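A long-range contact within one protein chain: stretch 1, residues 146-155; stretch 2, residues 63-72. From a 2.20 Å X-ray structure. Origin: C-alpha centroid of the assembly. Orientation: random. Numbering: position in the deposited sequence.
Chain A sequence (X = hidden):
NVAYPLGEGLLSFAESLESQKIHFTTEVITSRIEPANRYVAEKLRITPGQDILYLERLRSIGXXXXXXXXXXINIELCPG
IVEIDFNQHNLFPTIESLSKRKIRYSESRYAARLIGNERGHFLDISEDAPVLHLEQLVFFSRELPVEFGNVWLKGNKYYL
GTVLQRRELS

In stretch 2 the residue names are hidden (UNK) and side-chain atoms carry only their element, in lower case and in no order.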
# COMPACT_ATOMS: atom_id res chain seq x y z
N VAL A 146 -6.76 -10.27 8.89
CA VAL A 146 -8.10 -10.54 8.37
C VAL A 146 -8.08 -10.97 6.90
O VAL A 146 -8.97 -11.72 6.47
CB VAL A 146 -9.06 -9.37 8.55
CG1 VAL A 146 -8.61 -8.09 7.80
CG2 VAL A 146 -10.50 -9.79 8.09
N GLU A 147 -7.07 -10.55 6.14
CA GLU A 147 -7.09 -10.79 4.70
C GLU A 147 -5.70 -10.90 4.18
O GLU A 147 -4.81 -10.19 4.69
CB GLU A 147 -7.86 -9.69 3.96
CG GLU A 147 -8.11 -9.93 2.46
CD GLU A 147 -6.99 -9.46 1.55
OE1 GLU A 147 -6.33 -8.45 1.88
OE2 GLU A 147 -6.78 -10.06 0.49
N PHE A 148 -5.49 -11.80 3.21
CA PHE A 148 -4.19 -12.09 2.58
C PHE A 148 -4.43 -12.07 1.08
O PHE A 148 -5.16 -12.92 0.53
CB PHE A 148 -3.63 -13.47 3.01
CG PHE A 148 -2.33 -13.81 2.37
CD1 PHE A 148 -1.22 -13.01 2.57
CD2 PHE A 148 -2.22 -14.90 1.54
CE1 PHE A 148 -0.04 -13.28 1.96
CE2 PHE A 148 -0.99 -15.19 0.90
CZ PHE A 148 0.06 -14.42 1.14
N GLY A 149 -3.87 -11.06 0.42
CA GLY A 149 -4.07 -10.81 -0.99
C GLY A 149 -2.82 -11.03 -1.81
O GLY A 149 -1.70 -10.76 -1.35
N ASN A 150 -3.03 -11.52 -3.01
CA ASN A 150 -2.01 -11.65 -4.03
C ASN A 150 -2.43 -10.78 -5.18
O ASN A 150 -3.56 -10.94 -5.69
CB ASN A 150 -1.94 -13.07 -4.53
CG ASN A 150 -1.13 -13.96 -3.63
OD1 ASN A 150 0.02 -14.21 -3.90
ND2 ASN A 150 -1.71 -14.42 -2.54
N VAL A 151 -1.54 -9.88 -5.62
CA VAL A 151 -1.89 -8.89 -6.64
C VAL A 151 -0.93 -9.04 -7.80
O VAL A 151 0.28 -9.15 -7.59
CB VAL A 151 -1.85 -7.47 -6.09
CG1 VAL A 151 -2.23 -6.49 -7.13
CG2 VAL A 151 -2.81 -7.34 -4.90
N TRP A 152 -1.47 -9.00 -9.01
CA TRP A 152 -0.71 -9.16 -10.24
C TRP A 152 -0.85 -7.87 -11.00
O TRP A 152 -1.93 -7.55 -11.48
CB TRP A 152 -1.27 -10.31 -11.04
CG TRP A 152 -1.37 -11.49 -10.20
CD1 TRP A 152 -2.42 -11.87 -9.39
CD2 TRP A 152 -0.36 -12.45 -10.02
NE1 TRP A 152 -2.12 -13.02 -8.71
CE2 TRP A 152 -0.85 -13.41 -9.09
CE3 TRP A 152 0.92 -12.60 -10.55
CZ2 TRP A 152 -0.10 -14.50 -8.69
CZ3 TRP A 152 1.66 -13.68 -10.17
CH2 TRP A 152 1.15 -14.64 -9.25
N LEU A 153 0.26 -7.14 -11.07
CA LEU A 153 0.20 -5.73 -11.41
C LEU A 153 0.97 -5.86 -12.67
O LEU A 153 2.01 -6.44 -12.62
CB LEU A 153 1.32 -4.92 -10.78
CG LEU A 153 0.93 -4.10 -9.56
CD1 LEU A 153 0.74 -4.98 -8.36
CD2 LEU A 153 2.06 -3.09 -9.31
N LYS A 154 0.50 -5.37 -13.81
CA LYS A 154 1.28 -5.61 -15.05
C LYS A 154 2.05 -4.32 -15.37
O LYS A 154 2.77 -4.26 -16.37
CB LYS A 154 -0.17 -5.44 -15.59
CG LYS A 154 -0.33 -5.06 -17.04
CD LYS A 154 -1.82 -4.85 -17.34
CE LYS A 154 -2.08 -4.21 -18.71
NZ LYS A 154 -2.68 -5.15 -19.72
N GLY A 155 1.89 -3.30 -14.54
CA GLY A 155 2.54 -2.02 -14.73
C GLY A 155 3.69 -1.66 -13.80
O GLY A 155 4.82 -2.05 -14.06
N UNK A 63 -10.95 1.88 -18.22
CA UNK A 63 -11.27 0.85 -19.23
C UNK A 63 -9.99 0.20 -19.83
O UNK A 63 -10.02 -0.37 -20.93
o UNK A 63 -13.82 -0.31 -19.96
c UNK A 63 -13.23 0.39 -20.81
o UNK A 63 -13.45 0.29 -22.04
c UNK A 63 -12.20 1.41 -20.33
N UNK A 64 -8.88 0.30 -19.11
CA UNK A 64 -7.73 -0.57 -19.33
C UNK A 64 -7.57 -1.43 -18.07
O UNK A 64 -7.71 -0.93 -16.95
o UNK A 64 -3.28 -0.41 -18.76
c UNK A 64 -5.28 -0.57 -20.06
o UNK A 64 -3.57 1.07 -20.40
c UNK A 64 -3.94 0.08 -19.71
c UNK A 64 -6.48 0.26 -19.57
N UNK A 65 -7.27 -2.71 -18.26
CA UNK A 65 -7.10 -3.64 -17.12
C UNK A 65 -5.77 -3.37 -16.41
O UNK A 65 -4.70 -3.54 -17.00
c UNK A 65 -8.46 -5.53 -18.21
c UNK A 65 -8.31 -6.78 -19.10
c UNK A 65 -7.14 -5.10 -17.59
c UNK A 65 -9.26 -6.75 -20.32
n UNK A 65 -10.60 -7.36 -19.97
N UNK A 66 -5.88 -2.92 -15.16
CA UNK A 66 -4.73 -2.57 -14.32
C UNK A 66 -4.16 -3.81 -13.61
O UNK A 66 -3.01 -4.16 -13.83
c UNK A 66 -5.11 -1.50 -13.28
N UNK A 67 -4.97 -4.48 -12.79
CA UNK A 67 -4.45 -5.53 -11.98
C UNK A 67 -5.46 -6.62 -11.68
O UNK A 67 -6.68 -6.39 -11.71
c UNK A 67 -3.95 -4.95 -10.66
c UNK A 67 -5.01 -4.25 -9.85
c UNK A 67 -4.22 -1.64 -9.45
s UNK A 67 -4.33 -3.17 -8.53
N UNK A 68 -4.94 -7.80 -11.38
CA UNK A 68 -5.72 -8.96 -10.95
C UNK A 68 -5.45 -9.18 -9.46
O UNK A 68 -4.30 -9.25 -9.04
c UNK A 68 -5.34 -10.17 -11.80
c UNK A 68 -7.52 -11.47 -11.95
c UNK A 68 -5.25 -12.49 -12.35
c UNK A 68 -6.04 -11.50 -11.54
N UNK A 69 -6.51 -9.23 -8.66
CA UNK A 69 -6.43 -9.33 -7.23
C UNK A 69 -7.09 -10.61 -6.79
O UNK A 69 -8.24 -10.88 -7.17
c UNK A 69 -7.38 -5.58 -6.62
c UNK A 69 -6.68 -6.81 -7.17
c UNK A 69 -6.88 -8.23 -5.00
c UNK A 69 -7.14 -8.15 -6.53
N UNK A 70 -6.38 -11.40 -5.99
CA UNK A 70 -6.92 -12.61 -5.34
C UNK A 70 -6.88 -12.39 -3.84
O UNK A 70 -5.79 -12.33 -3.25
c UNK A 70 -6.05 -14.01 -7.14
c UNK A 70 -6.04 -13.78 -5.70
o UNK A 70 -3.99 -15.04 -7.65
o UNK A 70 -5.84 -16.30 -7.61
c UNK A 70 -5.23 -15.21 -7.48
N UNK A 71 -8.04 -12.17 -3.25
CA UNK A 71 -8.16 -11.95 -1.83
C UNK A 71 -8.54 -13.26 -1.12
O UNK A 71 -9.37 -14.02 -1.63
o UNK A 71 -9.86 -9.22 -3.12
n UNK A 71 -8.05 -8.89 -1.84
c UNK A 71 -9.28 -10.91 -1.56
c UNK A 71 -9.08 -9.61 -2.26
N UNK A 72 -7.97 -13.51 0.04
CA UNK A 72 -8.35 -14.61 0.88
C UNK A 72 -8.63 -14.03 2.27
O UNK A 72 -7.76 -13.45 2.91
c UNK A 72 -5.40 -18.07 -2.67
n UNK A 72 -5.44 -18.97 -3.63
n UNK A 72 -4.79 -16.94 -2.91
c UNK A 72 -7.23 -15.61 0.92
c UNK A 72 -6.00 -17.33 -0.38
n UNK A 72 -6.01 -18.29 -1.51
c UNK A 72 -7.20 -16.51 -0.31
O HOH W 1 -4.52 -14.29 -1.63

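Position 63 carries two side-chain carbons, the second bearing two oxygens, and touches nothing on stretch 1: a short carboxylate, Asp 63. Position 64 has three carbons, the third with two oxygens, one of them 4.0 Å from CE of Lys 154; this is Glu 64, at the exposed margin.

Position 65 is a row of four carbons ending in nitrogen. The end of the row leads away, and the closest contact is made by the backbone, whose O lies 3.2 Å from Lys 154 CD; the residue is Lys 65. Position 66 shows one carbon, pointing away from stretch 1, and its backbone O makes the approach, 3.6 Å from Lys 154 CB. It is Ala 66.

Position 67 is unbranched: two carbons, a sulfur 4.2 Å from Val 151 CG1, and a final carbon. That is Met 67. At position 68, four carbons fork at the second, and one fork tip lies 4.1 Å from Trp 152 CD1. This is Leu 68; its backbone pairs with Trp 152 in both directions, Leu 68 N to Trp 152 O at 3.0 Å and Leu 68 O to Trp 152 N at 2.8 Å.

Position 69 also has four carbons but forks at the first, with one arm two carbons long; the single-carbon arm meets Val 151 CG2 at 4.2 Å, on the same sheet face as Met 67. This is Ile 69.

Position 70 has three carbons and a terminal oxygen pair. One oxygen accepts a 2.9 Å hydrogen bond from Trp 152 NE1 at the indole edge, so the residue is Glu 70, reaching along its face past its own partner, Asn 150. Position 71 has two carbons, the second with one oxygen and one nitrogen. The nitrogen donates to Glu 147 OE2 at 2.9 Å, which identifies Asn 71. Its bridge partner is Gly 149, where an ideal CB would come within 2.9 Å of Glu 147 OE2; the bare glycine leaves that carboxylate its place.

Position 72 runs three carbons, a nitrogen, then a carbon with two more nitrogens, one of them 4.0 Å from Asn 150 ND2: Arg 72. A water O accepts from Arg 72 NH1 (3.0 Å) and Asn 150 ND2 (3.0 Å), while donating to Phe 148 O (2.6 Å) and Glu 70 O (2.8 Å).

The framework is an antiparallel ladder, with paired backbone hydrogen bonds at Phe 148–Arg 72, Asn 150–Glu 70 and Trp 152–Leu 68. Both faces mix apolar and polar contacts: Val 151, Ile 69 and Met 67 share theirs with Asn 71, which bonds Glu 147, while on the other Leu 68 packs on Trp 152, Glu 70 bonds the indole, and the water joins Asn 150 to Arg 72.

Stretch 2 (63-72) DEKAMLIENR
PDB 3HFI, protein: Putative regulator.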